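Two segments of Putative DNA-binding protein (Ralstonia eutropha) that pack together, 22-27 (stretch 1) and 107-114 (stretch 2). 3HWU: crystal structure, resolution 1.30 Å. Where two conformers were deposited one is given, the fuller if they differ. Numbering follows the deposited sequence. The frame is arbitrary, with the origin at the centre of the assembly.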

# COMPACT_ATOMS: atom_id res chain seq x y z
N GLY A 22 -7.38 -17.52 12.35
CA GLY A 22 -8.19 -18.45 11.62
C GLY A 22 -9.11 -17.82 10.59
O GLY A 22 -9.68 -18.54 9.79
N ASP A 23 -9.26 -16.49 10.58
CA ASP A 23 -10.19 -15.86 9.62
C ASP A 23 -9.65 -15.94 8.19
O ASP A 23 -8.50 -15.65 7.92
CB ASP A 23 -10.43 -14.39 9.97
CG ASP A 23 -11.26 -14.18 11.22
OD1 ASP A 23 -11.98 -15.12 11.64
OD2 ASP A 23 -11.30 -13.03 11.75
N ASN A 24 -10.56 -16.27 7.28
CA ASN A 24 -10.31 -16.31 5.87
C ASN A 24 -10.49 -14.90 5.30
O ASN A 24 -11.59 -14.36 5.32
CB ASN A 24 -11.26 -17.29 5.18
CG ASN A 24 -10.99 -17.38 3.70
OD1 ASN A 24 -11.05 -16.37 3.01
ND2 ASN A 24 -10.63 -18.58 3.20
N VAL A 25 -9.39 -14.29 4.88
CA VAL A 25 -9.41 -12.82 4.65
C VAL A 25 -10.32 -12.41 3.50
O VAL A 25 -11.16 -11.50 3.65
CB VAL A 25 -7.98 -12.32 4.46
CG1 VAL A 25 -7.95 -10.81 4.07
CG2 VAL A 25 -7.13 -12.54 5.75
N LEU A 26 -10.17 -13.03 2.33
CA LEU A 26 -11.00 -12.58 1.21
C LEU A 26 -12.47 -12.91 1.46
O LEU A 26 -13.34 -12.15 1.07
CB LEU A 26 -10.52 -13.09 -0.15
CG LEU A 26 -9.04 -12.80 -0.47
CD1 LEU A 26 -8.78 -13.28 -1.89
CD2 LEU A 26 -8.69 -11.35 -0.35
N GLN A 27 -12.74 -14.05 2.08
CA GLN A 27 -14.13 -14.39 2.41
C GLN A 27 -14.73 -13.40 3.40
O GLN A 27 -15.90 -13.03 3.28
CB GLN A 27 -14.21 -15.84 2.94
CG GLN A 27 -13.89 -16.89 1.90
CD GLN A 27 -13.87 -18.32 2.41
OE1 GLN A 27 -14.13 -18.59 3.61
NE2 GLN A 27 -13.55 -19.23 1.52
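Stretch 2 (107-114) HLLGLTVG

Stretch 2 runs antiparallel to stretch 1, the end-to-end directions of the touching parts lying 162° apart, so that Val-113 sits near Gly-22, Thr-112 faces Asn-24 (CA to CA 4.5 Å) and Leu-111 lies by Val-25. The chain turns corners at His-107 and Leu-109 and then extends as a strand through Gly-114, with phi/psi of -164/149 at Leu-111, -129/129 at Thr-112 and -65/136 at Val-113. Stretch 1 is extended at Asp-23 and Asn-24 before entering a helix at Val-25, and the two backbones form a single beta bridge, Asn-24 with Thr-112.

Three hydrogen bonds, all backbone to backbone, fix the register: Gly-22 N to Val-113 O, Val-113 N to Asp-23 O, and Val-25 N to Leu-111 O, each 2.9 Å. Two of these carbonyls also receive CA-H...O contacts, from Thr-112 CA to Asp-23 O at 3.4 Å and from Asn-24 CA to Leu-111 O at 3.6 Å. Val-25 N, at the first turn of the helix, has no helical carbonyl to bind, and Leu-111 O supplies its acceptor. Gly-22 has a positive phi (88°), which by itself favours glycine.

The CA-to-CB bond of Asn-24 points away from stretch 2. Its t rotamer (chi1 -178°, chi2 -58°) brings OD1 to 3.0 Å from Gln-27 N, from which it accepts a capping hydrogen bond at the helix start. The CA-to-CB bond of Asp-23 points sideways, and its rotamer is m; its carboxylate oxygens are hydrogen-bonded outside the two stretches, while its CB lies 4.2 Å from Val-113 CG2.

The CA-to-CB bonds of Val-25 and Leu-26 point toward stretch 2. Val-25, in t, places CG2 3.7 Å from Val-113 CG2, and its CB lies 3.7 Å from Leu-111 CD2. The CA-to-CB bond of Leu-111 points sideways, but with chi1 at 66° (p) and chi2 at 175° (t) the end of the side chain comes nearer stretch 1, where CD2 meets both Val-25 CB and, also at 3.7 Å, Leu-26 CG. Leu-26, in the common mt conformation, places CD1 at the corner of stretch 2, 4.0 Å from Leu-109 O and 4.4 Å from Leu-108 CB. The CA-to-CB bond of Leu-109 points away, leaving only its backbone near Leu-26. The CA-to-CB bond of Thr-112 points sideways; in rotamer m, the residue packs its methyl CG2 3.6 Å from Gly-22 O. Together the stretches bury 453 Å², counting both sides.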

# COMPACT_ATOMS: atom_id res chain seq x y z
N HIS A 107 -0.90 -11.89 -7.18
CA HIS A 107 -2.36 -12.01 -7.14
C HIS A 107 -2.79 -13.05 -6.11
O HIS A 107 -2.39 -14.21 -6.20
CB HIS A 107 -2.82 -12.43 -8.55
CG HIS A 107 -4.28 -12.67 -8.68
ND1 HIS A 107 -5.11 -11.81 -9.36
CD2 HIS A 107 -5.05 -13.71 -8.29
CE1 HIS A 107 -6.35 -12.28 -9.31
NE2 HIS A 107 -6.34 -13.43 -8.66
N LEU A 108 -3.61 -12.64 -5.15
CA LEU A 108 -4.09 -13.51 -4.11
C LEU A 108 -5.26 -14.37 -4.56
O LEU A 108 -6.25 -13.86 -5.09
CB LEU A 108 -4.51 -12.71 -2.85
CG LEU A 108 -3.36 -12.21 -1.99
CD1 LEU A 108 -3.84 -11.04 -1.10
CD2 LEU A 108 -2.79 -13.38 -1.10
N LEU A 109 -5.15 -15.67 -4.30
CA LEU A 109 -6.30 -16.59 -4.43
C LEU A 109 -6.98 -16.81 -3.10
O LEU A 109 -8.17 -17.04 -3.06
CB LEU A 109 -5.83 -17.92 -5.00
CG LEU A 109 -5.22 -17.83 -6.41
CD1 LEU A 109 -4.70 -19.21 -6.86
CD2 LEU A 109 -6.21 -17.25 -7.42
N GLY A 110 -6.26 -16.75 -2.00
CA GLY A 110 -6.86 -16.94 -0.67
C GLY A 110 -5.78 -16.81 0.40
O GLY A 110 -4.59 -16.93 0.10
N LEU A 111 -6.20 -16.49 1.61
CA LEU A 111 -5.28 -16.36 2.72
C LEU A 111 -6.05 -16.40 4.03
O LEU A 111 -7.23 -16.00 4.08
CB LEU A 111 -4.38 -15.11 2.60
CG LEU A 111 -5.03 -13.74 2.69
CD1 LEU A 111 -3.95 -12.64 2.69
CD2 LEU A 111 -6.05 -13.44 1.57
N THR A 112 -5.36 -16.93 5.04
CA THR A 112 -5.92 -17.21 6.34
C THR A 112 -5.02 -16.61 7.42
O THR A 112 -3.81 -16.85 7.42
CB THR A 112 -6.06 -18.73 6.58
OG1 THR A 112 -6.87 -19.30 5.55
CG2 THR A 112 -6.68 -19.03 7.93
N VAL A 113 -5.63 -15.85 8.34
CA VAL A 113 -4.89 -15.25 9.44
C VAL A 113 -4.33 -16.34 10.35
O VAL A 113 -5.05 -17.30 10.71
CB VAL A 113 -5.78 -14.32 10.27
CG1 VAL A 113 -5.06 -13.68 11.44
CG2 VAL A 113 -6.42 -13.23 9.36
N GLY A 114 -3.07 -16.18 10.73
CA GLY A 114 -2.39 -17.11 11.62
C GLY A 114 -2.43 -16.66 13.05
O GLY A 114 -3.43 -16.10 13.53